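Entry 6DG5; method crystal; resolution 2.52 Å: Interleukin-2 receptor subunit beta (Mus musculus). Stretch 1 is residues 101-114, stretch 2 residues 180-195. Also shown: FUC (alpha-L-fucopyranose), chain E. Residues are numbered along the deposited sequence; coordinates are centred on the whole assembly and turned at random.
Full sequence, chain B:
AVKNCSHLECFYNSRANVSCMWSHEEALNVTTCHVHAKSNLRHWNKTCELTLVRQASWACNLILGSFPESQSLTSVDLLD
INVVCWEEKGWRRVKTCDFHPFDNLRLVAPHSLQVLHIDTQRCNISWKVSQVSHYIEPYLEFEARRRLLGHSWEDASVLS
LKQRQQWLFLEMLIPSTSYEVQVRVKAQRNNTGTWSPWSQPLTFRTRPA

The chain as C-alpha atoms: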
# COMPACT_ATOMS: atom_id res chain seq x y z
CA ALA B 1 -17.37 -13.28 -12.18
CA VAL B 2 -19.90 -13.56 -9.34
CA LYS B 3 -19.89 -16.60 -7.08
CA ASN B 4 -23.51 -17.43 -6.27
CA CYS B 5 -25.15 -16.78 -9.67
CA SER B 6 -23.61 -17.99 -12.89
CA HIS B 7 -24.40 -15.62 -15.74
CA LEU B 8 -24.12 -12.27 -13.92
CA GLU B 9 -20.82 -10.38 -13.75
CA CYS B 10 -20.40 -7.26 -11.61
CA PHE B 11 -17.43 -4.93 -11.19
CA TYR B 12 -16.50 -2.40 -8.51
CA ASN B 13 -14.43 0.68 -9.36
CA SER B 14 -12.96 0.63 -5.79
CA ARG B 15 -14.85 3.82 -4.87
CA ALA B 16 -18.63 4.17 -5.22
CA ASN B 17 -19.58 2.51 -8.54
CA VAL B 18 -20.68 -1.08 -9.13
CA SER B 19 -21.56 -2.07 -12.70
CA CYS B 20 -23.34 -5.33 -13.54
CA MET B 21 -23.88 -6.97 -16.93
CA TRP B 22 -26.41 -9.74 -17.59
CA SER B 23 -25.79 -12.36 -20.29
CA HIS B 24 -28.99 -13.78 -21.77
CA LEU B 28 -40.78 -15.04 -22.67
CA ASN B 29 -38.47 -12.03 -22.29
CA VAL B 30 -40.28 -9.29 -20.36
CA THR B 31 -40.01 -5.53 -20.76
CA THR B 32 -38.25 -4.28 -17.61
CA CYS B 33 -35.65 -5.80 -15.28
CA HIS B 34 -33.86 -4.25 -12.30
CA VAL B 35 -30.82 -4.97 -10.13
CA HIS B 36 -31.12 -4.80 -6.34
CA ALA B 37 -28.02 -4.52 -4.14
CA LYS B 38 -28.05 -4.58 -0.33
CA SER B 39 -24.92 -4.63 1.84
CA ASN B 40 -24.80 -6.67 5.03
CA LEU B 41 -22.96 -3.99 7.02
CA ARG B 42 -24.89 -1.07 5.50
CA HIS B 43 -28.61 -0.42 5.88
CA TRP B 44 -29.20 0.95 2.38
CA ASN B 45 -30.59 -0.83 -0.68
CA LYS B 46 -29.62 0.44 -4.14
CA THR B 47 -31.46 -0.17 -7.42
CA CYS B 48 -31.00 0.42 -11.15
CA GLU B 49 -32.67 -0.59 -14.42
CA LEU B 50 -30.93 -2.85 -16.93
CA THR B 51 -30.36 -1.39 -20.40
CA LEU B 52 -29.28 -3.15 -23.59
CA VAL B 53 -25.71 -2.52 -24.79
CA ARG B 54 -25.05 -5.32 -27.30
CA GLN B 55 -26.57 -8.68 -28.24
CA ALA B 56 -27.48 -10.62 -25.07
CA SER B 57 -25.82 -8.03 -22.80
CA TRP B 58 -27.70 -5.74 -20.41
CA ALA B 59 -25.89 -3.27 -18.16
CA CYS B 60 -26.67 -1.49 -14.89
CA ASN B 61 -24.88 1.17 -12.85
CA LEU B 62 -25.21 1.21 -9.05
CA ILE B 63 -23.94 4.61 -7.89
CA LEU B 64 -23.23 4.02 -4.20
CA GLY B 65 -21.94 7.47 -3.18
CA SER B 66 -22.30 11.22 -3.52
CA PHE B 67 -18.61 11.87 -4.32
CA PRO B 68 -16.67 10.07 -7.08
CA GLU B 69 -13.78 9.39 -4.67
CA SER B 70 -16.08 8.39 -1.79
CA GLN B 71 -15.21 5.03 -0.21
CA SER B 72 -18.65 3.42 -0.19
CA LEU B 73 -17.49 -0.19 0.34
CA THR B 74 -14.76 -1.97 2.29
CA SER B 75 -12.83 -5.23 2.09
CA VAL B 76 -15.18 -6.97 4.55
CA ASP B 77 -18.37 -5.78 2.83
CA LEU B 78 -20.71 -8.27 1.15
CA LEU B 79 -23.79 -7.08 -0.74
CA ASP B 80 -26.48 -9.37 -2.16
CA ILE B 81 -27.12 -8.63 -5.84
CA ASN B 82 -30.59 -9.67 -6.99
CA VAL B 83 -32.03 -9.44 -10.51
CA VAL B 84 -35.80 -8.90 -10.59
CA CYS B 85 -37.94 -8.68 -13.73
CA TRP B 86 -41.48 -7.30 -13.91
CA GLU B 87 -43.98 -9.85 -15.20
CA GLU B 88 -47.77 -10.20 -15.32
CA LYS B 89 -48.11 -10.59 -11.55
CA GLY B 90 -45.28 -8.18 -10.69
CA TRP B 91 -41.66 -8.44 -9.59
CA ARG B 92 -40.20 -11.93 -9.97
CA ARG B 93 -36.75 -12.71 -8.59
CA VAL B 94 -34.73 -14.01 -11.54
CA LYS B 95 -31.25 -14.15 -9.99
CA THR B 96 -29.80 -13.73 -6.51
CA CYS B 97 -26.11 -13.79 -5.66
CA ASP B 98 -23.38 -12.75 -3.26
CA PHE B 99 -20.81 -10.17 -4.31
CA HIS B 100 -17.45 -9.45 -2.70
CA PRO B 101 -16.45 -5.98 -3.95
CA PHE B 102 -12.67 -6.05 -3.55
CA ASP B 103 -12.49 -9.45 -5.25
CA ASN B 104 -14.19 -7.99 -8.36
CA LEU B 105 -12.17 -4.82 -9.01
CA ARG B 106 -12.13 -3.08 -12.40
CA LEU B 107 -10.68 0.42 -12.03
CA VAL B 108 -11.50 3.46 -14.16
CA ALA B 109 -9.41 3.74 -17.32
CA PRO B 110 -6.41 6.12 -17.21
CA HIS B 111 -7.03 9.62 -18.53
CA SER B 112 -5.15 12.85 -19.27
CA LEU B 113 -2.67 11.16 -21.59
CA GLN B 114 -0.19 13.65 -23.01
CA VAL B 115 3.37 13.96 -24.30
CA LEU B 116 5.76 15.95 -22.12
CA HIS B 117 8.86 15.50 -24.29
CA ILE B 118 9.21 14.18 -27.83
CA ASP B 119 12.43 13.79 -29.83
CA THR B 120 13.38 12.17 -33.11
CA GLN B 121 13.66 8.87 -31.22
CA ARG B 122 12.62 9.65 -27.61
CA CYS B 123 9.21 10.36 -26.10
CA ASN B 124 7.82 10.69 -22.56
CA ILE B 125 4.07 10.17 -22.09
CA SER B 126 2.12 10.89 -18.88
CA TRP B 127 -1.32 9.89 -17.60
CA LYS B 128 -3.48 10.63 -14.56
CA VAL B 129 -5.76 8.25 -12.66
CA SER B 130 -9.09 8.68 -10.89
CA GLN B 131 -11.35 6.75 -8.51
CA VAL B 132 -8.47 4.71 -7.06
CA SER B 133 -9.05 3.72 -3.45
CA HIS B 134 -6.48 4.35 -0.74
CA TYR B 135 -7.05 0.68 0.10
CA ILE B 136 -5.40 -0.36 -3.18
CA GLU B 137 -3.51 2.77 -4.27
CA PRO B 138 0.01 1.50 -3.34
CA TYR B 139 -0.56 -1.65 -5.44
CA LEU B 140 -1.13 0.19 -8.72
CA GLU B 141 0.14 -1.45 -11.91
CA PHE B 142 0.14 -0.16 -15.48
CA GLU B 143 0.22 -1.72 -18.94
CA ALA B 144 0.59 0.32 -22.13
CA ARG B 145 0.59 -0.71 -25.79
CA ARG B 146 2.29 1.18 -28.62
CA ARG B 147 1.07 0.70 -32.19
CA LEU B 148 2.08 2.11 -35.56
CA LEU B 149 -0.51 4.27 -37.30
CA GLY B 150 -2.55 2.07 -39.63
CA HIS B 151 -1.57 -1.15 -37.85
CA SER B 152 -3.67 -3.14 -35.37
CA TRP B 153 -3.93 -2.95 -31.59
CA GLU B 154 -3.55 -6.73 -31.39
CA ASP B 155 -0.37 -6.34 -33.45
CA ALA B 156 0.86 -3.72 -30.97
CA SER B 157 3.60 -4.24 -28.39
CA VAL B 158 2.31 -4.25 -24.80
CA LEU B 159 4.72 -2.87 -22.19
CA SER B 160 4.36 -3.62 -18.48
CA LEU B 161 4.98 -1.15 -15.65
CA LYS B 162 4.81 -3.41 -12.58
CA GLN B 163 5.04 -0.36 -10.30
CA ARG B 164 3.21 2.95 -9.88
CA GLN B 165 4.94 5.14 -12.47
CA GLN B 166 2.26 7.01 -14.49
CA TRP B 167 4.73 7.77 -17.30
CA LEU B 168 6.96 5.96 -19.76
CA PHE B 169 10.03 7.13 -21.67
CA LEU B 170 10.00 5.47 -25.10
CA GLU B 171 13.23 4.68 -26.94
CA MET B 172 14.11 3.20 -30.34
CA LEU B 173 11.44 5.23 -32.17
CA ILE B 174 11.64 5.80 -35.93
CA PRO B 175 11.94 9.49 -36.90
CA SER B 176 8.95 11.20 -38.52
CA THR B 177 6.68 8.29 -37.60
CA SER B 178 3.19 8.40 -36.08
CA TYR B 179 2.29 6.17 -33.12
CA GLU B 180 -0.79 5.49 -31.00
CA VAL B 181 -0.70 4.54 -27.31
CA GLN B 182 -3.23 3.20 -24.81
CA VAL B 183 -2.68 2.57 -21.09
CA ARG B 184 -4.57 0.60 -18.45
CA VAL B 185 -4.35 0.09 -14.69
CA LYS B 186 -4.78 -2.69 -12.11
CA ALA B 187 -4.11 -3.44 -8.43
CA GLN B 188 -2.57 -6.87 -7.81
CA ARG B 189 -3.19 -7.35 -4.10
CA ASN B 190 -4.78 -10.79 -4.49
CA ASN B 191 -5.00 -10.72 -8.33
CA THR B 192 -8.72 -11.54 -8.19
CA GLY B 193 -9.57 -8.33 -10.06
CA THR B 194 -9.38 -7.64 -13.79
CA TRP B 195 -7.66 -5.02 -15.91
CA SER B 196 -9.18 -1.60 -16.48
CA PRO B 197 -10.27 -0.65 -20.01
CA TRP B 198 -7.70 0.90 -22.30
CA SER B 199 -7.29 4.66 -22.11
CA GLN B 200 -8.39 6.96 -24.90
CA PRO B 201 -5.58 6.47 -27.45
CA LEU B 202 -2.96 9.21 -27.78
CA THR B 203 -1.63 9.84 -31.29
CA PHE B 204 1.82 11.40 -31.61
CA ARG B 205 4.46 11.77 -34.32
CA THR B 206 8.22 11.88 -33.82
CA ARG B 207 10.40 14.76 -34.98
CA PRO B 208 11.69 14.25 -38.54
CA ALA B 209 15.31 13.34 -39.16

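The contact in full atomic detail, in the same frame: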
# COMPACT_ATOMS: atom_id res chain seq x y z
N PRO B 101 -16.85 -7.09 -3.06
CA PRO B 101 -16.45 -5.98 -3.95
C PRO B 101 -14.97 -5.94 -4.27
O PRO B 101 -14.60 -5.71 -5.43
CB PRO B 101 -16.89 -4.73 -3.17
CG PRO B 101 -17.90 -5.23 -2.18
CD PRO B 101 -17.45 -6.60 -1.81
N PHE B 102 -14.10 -6.15 -3.29
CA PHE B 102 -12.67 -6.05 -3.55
C PHE B 102 -12.07 -7.30 -4.17
O PHE B 102 -10.86 -7.35 -4.40
CB PHE B 102 -11.93 -5.68 -2.26
CG PHE B 102 -11.98 -4.22 -1.94
CD1 PHE B 102 -13.09 -3.66 -1.34
CD2 PHE B 102 -10.91 -3.40 -2.25
CE1 PHE B 102 -13.14 -2.31 -1.05
CE2 PHE B 102 -10.95 -2.05 -1.97
CZ PHE B 102 -12.07 -1.51 -1.36
N ASP B 103 -12.89 -8.32 -4.43
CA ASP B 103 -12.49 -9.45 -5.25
C ASP B 103 -12.94 -9.31 -6.69
O ASP B 103 -12.60 -10.15 -7.53
CB ASP B 103 -13.04 -10.76 -4.66
CG ASP B 103 -12.49 -11.05 -3.27
OD1 ASP B 103 -11.34 -10.66 -2.99
OD2 ASP B 103 -13.22 -11.66 -2.46
N ASN B 104 -13.70 -8.25 -7.01
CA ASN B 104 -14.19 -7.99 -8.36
C ASN B 104 -13.90 -6.52 -8.69
O ASN B 104 -14.81 -5.71 -8.87
CB ASN B 104 -15.69 -8.30 -8.47
CG ASN B 104 -15.98 -9.79 -8.44
OD1 ASN B 104 -15.74 -10.46 -7.43
ND2 ASN B 104 -16.51 -10.31 -9.54
N LEU B 105 -12.61 -6.19 -8.79
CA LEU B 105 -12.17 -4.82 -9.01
C LEU B 105 -11.87 -4.59 -10.48
O LEU B 105 -11.15 -5.37 -11.11
CB LEU B 105 -10.93 -4.51 -8.17
CG LEU B 105 -11.15 -4.26 -6.68
CD1 LEU B 105 -9.82 -4.02 -5.99
CD2 LEU B 105 -12.08 -3.08 -6.47
N ARG B 106 -12.43 -3.51 -11.03
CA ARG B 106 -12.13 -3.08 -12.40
C ARG B 106 -12.08 -1.55 -12.37
O ARG B 106 -13.11 -0.88 -12.46
CB ARG B 106 -13.17 -3.58 -13.39
CG ARG B 106 -12.61 -3.80 -14.79
CD ARG B 106 -13.35 -2.97 -15.83
NE ARG B 106 -14.31 -3.77 -16.60
CZ ARG B 106 -15.63 -3.65 -16.50
NH1 ARG B 106 -16.42 -4.42 -17.23
NH2 ARG B 106 -16.16 -2.76 -15.67
N LEU B 107 -10.87 -1.01 -12.25
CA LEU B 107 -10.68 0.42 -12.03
C LEU B 107 -11.09 1.22 -13.27
O LEU B 107 -11.30 0.69 -14.36
CB LEU B 107 -9.23 0.71 -11.66
CG LEU B 107 -8.81 0.30 -10.25
CD1 LEU B 107 -7.31 0.03 -10.19
CD2 LEU B 107 -9.19 1.40 -9.27
N VAL B 108 -11.18 2.53 -13.08
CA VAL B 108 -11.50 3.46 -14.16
C VAL B 108 -10.28 3.64 -15.05
O VAL B 108 -9.15 3.74 -14.56
CB VAL B 108 -12.00 4.80 -13.60
CG1 VAL B 108 -12.04 5.86 -14.68
CG2 VAL B 108 -13.38 4.63 -12.97
N ALA B 109 -10.50 3.67 -16.36
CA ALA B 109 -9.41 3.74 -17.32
C ALA B 109 -8.56 4.99 -17.08
O ALA B 109 -9.08 6.02 -16.62
CB ALA B 109 -9.96 3.75 -18.74
N PRO B 110 -7.26 4.93 -17.37
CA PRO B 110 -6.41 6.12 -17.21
C PRO B 110 -6.84 7.21 -18.18
O PRO B 110 -7.33 6.95 -19.27
CB PRO B 110 -5.01 5.60 -17.53
CG PRO B 110 -5.09 4.12 -17.33
CD PRO B 110 -6.48 3.74 -17.73
N HIS B 111 -6.65 8.46 -17.75
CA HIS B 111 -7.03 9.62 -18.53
C HIS B 111 -5.88 10.62 -18.55
O HIS B 111 -4.80 10.36 -18.01
CB HIS B 111 -8.31 10.26 -17.97
CG HIS B 111 -8.19 10.68 -16.54
ND1 HIS B 111 -7.68 11.90 -16.16
CD2 HIS B 111 -8.51 10.04 -15.39
CE1 HIS B 111 -7.70 12.00 -14.84
NE2 HIS B 111 -8.20 10.88 -14.35
N SER B 112 -6.12 11.76 -19.20
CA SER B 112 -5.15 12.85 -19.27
C SER B 112 -3.82 12.40 -19.86
O SER B 112 -2.75 12.80 -19.40
CB SER B 112 -4.94 13.50 -17.89
OG SER B 112 -6.10 14.20 -17.47
N LEU B 113 -3.88 11.56 -20.89
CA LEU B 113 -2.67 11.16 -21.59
C LEU B 113 -2.12 12.34 -22.38
O LEU B 113 -2.87 13.04 -23.08
CB LEU B 113 -2.95 9.99 -22.52
CG LEU B 113 -2.54 8.60 -22.03
CD1 LEU B 113 -3.62 8.01 -21.14
CD2 LEU B 113 -2.24 7.68 -23.20
N GLN B 114 -0.82 12.57 -22.27
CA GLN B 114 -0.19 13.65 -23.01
C GLN B 114 1.31 13.40 -23.11
O GLN B 114 1.87 12.61 -22.34
CB GLN B 114 -0.45 15.02 -22.37
CG GLN B 114 0.26 15.23 -21.04
CD GLN B 114 0.20 16.68 -20.60
OE1 GLN B 114 -0.00 17.58 -21.41
NE2 GLN B 114 0.38 16.91 -19.30
N GLU B 180 0.41 5.40 -31.82
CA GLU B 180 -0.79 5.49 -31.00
C GLU B 180 -0.58 4.64 -29.75
O GLU B 180 -0.04 3.53 -29.84
CB GLU B 180 -2.04 5.03 -31.77
CG GLU B 180 -3.29 5.86 -31.53
CD GLU B 180 -4.41 5.54 -32.51
OE1 GLU B 180 -4.16 4.79 -33.47
OE2 GLU B 180 -5.54 6.04 -32.31
N VAL B 181 -1.00 5.16 -28.60
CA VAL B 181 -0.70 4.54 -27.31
C VAL B 181 -1.95 4.51 -26.45
O VAL B 181 -2.69 5.49 -26.36
CB VAL B 181 0.44 5.30 -26.59
CG1 VAL B 181 0.46 4.96 -25.11
CG2 VAL B 181 1.78 4.95 -27.22
N GLN B 182 -2.19 3.36 -25.81
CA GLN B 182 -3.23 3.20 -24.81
C GLN B 182 -2.62 2.61 -23.54
O GLN B 182 -1.70 1.80 -23.61
CB GLN B 182 -4.35 2.27 -25.30
CG GLN B 182 -5.19 2.84 -26.43
CD GLN B 182 -6.35 1.92 -26.79
OE1 GLN B 182 -6.15 0.78 -27.20
NE2 GLN B 182 -7.57 2.42 -26.63
N VAL B 183 -3.16 3.02 -22.39
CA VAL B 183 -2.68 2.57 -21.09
C VAL B 183 -3.86 2.03 -20.28
O VAL B 183 -5.01 2.42 -20.51
CB VAL B 183 -1.96 3.70 -20.32
CG1 VAL B 183 -1.05 3.13 -19.25
CG2 VAL B 183 -1.16 4.58 -21.28
N ARG B 184 -3.56 1.13 -19.35
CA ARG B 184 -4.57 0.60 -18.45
C ARG B 184 -3.93 0.30 -17.10
O ARG B 184 -2.71 0.24 -16.97
CB ARG B 184 -5.24 -0.66 -19.02
CG ARG B 184 -4.29 -1.78 -19.38
CD ARG B 184 -5.05 -2.95 -19.98
NE ARG B 184 -4.21 -4.13 -20.14
CZ ARG B 184 -4.68 -5.32 -20.52
NH1 ARG B 184 -5.97 -5.47 -20.79
NH2 ARG B 184 -3.85 -6.35 -20.64
N VAL B 185 -4.78 0.12 -16.08
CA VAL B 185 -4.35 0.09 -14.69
C VAL B 185 -5.00 -1.08 -13.95
O VAL B 185 -6.09 -1.53 -14.31
CB VAL B 185 -4.67 1.44 -14.00
CG1 VAL B 185 -6.18 1.67 -13.93
CG2 VAL B 185 -4.05 1.52 -12.61
N LYS B 186 -4.31 -1.56 -12.92
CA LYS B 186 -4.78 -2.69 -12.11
C LYS B 186 -4.08 -2.64 -10.76
O LYS B 186 -3.03 -2.01 -10.61
CB LYS B 186 -4.51 -4.02 -12.82
CG LYS B 186 -5.28 -5.21 -12.27
CD LYS B 186 -5.09 -6.44 -13.15
CE LYS B 186 -4.02 -7.38 -12.60
NZ LYS B 186 -2.79 -6.65 -12.16
N ALA B 187 -4.68 -3.31 -9.77
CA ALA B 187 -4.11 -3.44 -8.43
C ALA B 187 -4.02 -4.92 -8.08
O ALA B 187 -5.05 -5.58 -7.90
CB ALA B 187 -4.95 -2.68 -7.40
N GLN B 188 -2.80 -5.43 -7.97
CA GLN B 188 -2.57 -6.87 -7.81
C GLN B 188 -2.29 -7.24 -6.35
O GLN B 188 -1.27 -7.81 -5.99
CB GLN B 188 -1.45 -7.33 -8.75
CG GLN B 188 -0.02 -6.87 -8.44
CD GLN B 188 0.16 -5.37 -8.46
OE1 GLN B 188 -0.54 -4.66 -9.19
NE2 GLN B 188 1.09 -4.87 -7.66
N ARG B 189 -3.26 -6.92 -5.49
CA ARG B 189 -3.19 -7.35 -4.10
C ARG B 189 -3.37 -8.86 -3.99
O ARG B 189 -2.47 -9.58 -3.54
CB ARG B 189 -4.24 -6.63 -3.26
CG ARG B 189 -4.40 -7.20 -1.86
CD ARG B 189 -3.27 -6.78 -0.94
NE ARG B 189 -3.58 -5.55 -0.20
CZ ARG B 189 -4.19 -5.52 0.98
NH1 ARG B 189 -4.43 -4.36 1.58
NH2 ARG B 189 -4.57 -6.65 1.56
N ASN B 190 -4.53 -9.36 -4.40
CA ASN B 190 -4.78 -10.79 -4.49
C ASN B 190 -4.99 -11.28 -5.92
O ASN B 190 -5.25 -12.48 -6.12
CB ASN B 190 -6.00 -11.18 -3.64
CG ASN B 190 -7.23 -10.34 -3.96
OD1 ASN B 190 -7.47 -9.98 -5.11
ND2 ASN B 190 -8.01 -10.02 -2.93
N ASN B 191 -4.89 -10.39 -6.91
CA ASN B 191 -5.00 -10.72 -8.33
C ASN B 191 -6.36 -11.32 -8.69
O ASN B 191 -6.49 -11.96 -9.74
CB ASN B 191 -3.87 -11.66 -8.78
CG ASN B 191 -3.47 -11.43 -10.22
OD1 ASN B 191 -4.13 -10.69 -10.96
ND2 ASN B 191 -2.37 -12.05 -10.64
N THR B 192 -7.37 -11.11 -7.85
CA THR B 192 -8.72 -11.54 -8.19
C THR B 192 -9.45 -10.54 -9.07
O THR B 192 -10.48 -10.90 -9.66
CB THR B 192 -9.52 -11.80 -6.90
OG1 THR B 192 -8.67 -12.43 -5.93
CG2 THR B 192 -10.70 -12.72 -7.18
N GLY B 193 -8.95 -9.31 -9.19
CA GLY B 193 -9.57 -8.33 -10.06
C GLY B 193 -9.01 -8.36 -11.48
O GLY B 193 -8.00 -8.99 -11.76
N THR B 194 -9.71 -7.66 -12.37
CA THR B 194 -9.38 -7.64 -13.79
C THR B 194 -8.80 -6.29 -14.18
O THR B 194 -8.84 -5.31 -13.43
CB THR B 194 -10.62 -7.96 -14.63
OG1 THR B 194 -11.69 -7.08 -14.25
CG2 THR B 194 -11.05 -9.40 -14.42
N TRP B 195 -8.26 -6.24 -15.40
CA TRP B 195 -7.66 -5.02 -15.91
C TRP B 195 -8.72 -3.96 -16.21
O TRP B 195 -9.86 -4.27 -16.55
CB TRP B 195 -6.85 -5.30 -17.17
CG TRP B 195 -5.47 -5.80 -16.92
CD1 TRP B 195 -5.02 -7.09 -17.01
CD2 TRP B 195 -4.33 -5.01 -16.54
NE1 TRP B 195 -3.69 -7.15 -16.70
CE2 TRP B 195 -3.24 -5.89 -16.41
CE3 TRP B 195 -4.14 -3.65 -16.29
CZ2 TRP B 195 -1.97 -5.44 -16.05
CZ3 TRP B 195 -2.88 -3.21 -15.93
CH2 TRP B 195 -1.81 -4.11 -15.81
C1 FUC E . -17.33 1.03 -15.67
C2 FUC E . -16.22 0.76 -14.62
C3 FUC E . -14.88 0.40 -15.28
C4 FUC E . -14.82 0.86 -16.76
C5 FUC E . -15.99 0.24 -17.55
C6 FUC E . -16.33 1.01 -18.83
O2 FUC E . -16.59 -0.24 -13.69
O3 FUC E . -13.82 1.03 -14.58
O4 FUC E . -14.80 2.28 -16.88
O5 FUC E . -17.21 0.15 -16.78
O HOH W 1 -8.23 -2.43 -12.74

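Stretch 2 enters as a strand, residues 180-187, and ends in a loop; stretch 1 runs from a 3-10 segment (101-103) through a loop into a strand (111-114), and the two bury 719 Å² between them. Along the strand the CA-to-CB bonds alternate: those of Val 181, Val 183, Val 185 and Ala 187 point toward stretch 1, while those of Gln 182, Arg 184 and Lys 186 point away. The inward row is therefore aliphatic, and it meets aliphatic partners.

Val 181 and Val 183 share Leu 113, whose CD2 lies 4.3 Å from Val 181 CG1 and 3.8 Å from Val 183 CG2. Pro 110 then bridges successive inward valines: its CG is 4.3 Å from Val 183 CB and 4.3 Å from Val 185 CB, and 3.7 Å from Arg 184 CA, so the ring rests on the backbone between them. Val 185 also receives Leu 107, with Leu 107 CB 3.9 Å from Val 185 CG1. These are van der Waals contacts, with no direct backbone ladder between the strand and stretch 1.

In the poorly ordered loop, Asn 190 OD1 accepts a hydrogen bond from Thr 192 N (3.0 Å, 161°), bracing the turn. Thr 192 CG2 packs 4.0 Å from Asp 103 CB. Gly 193 has its CA 3.5 Å from Leu 105 O; an ideal CB there would lie 2.9 Å from that oxygen, a clash, so the absence of a side chain permits the close approach.

At Thr 194 the backbones bond directly: Thr 194 N donates to Leu 105 O (3.0 Å, 147°). Water 1 extends the link, accepting from Leu 107 N (3.0 Å) and donating to Val 185 O (2.8 Å) and Thr 194 O (3.0 Å). Finally, Trp 195 turns its CA-to-CB bond away; its backbone O lies 3.3 Å from Arg 106 CG.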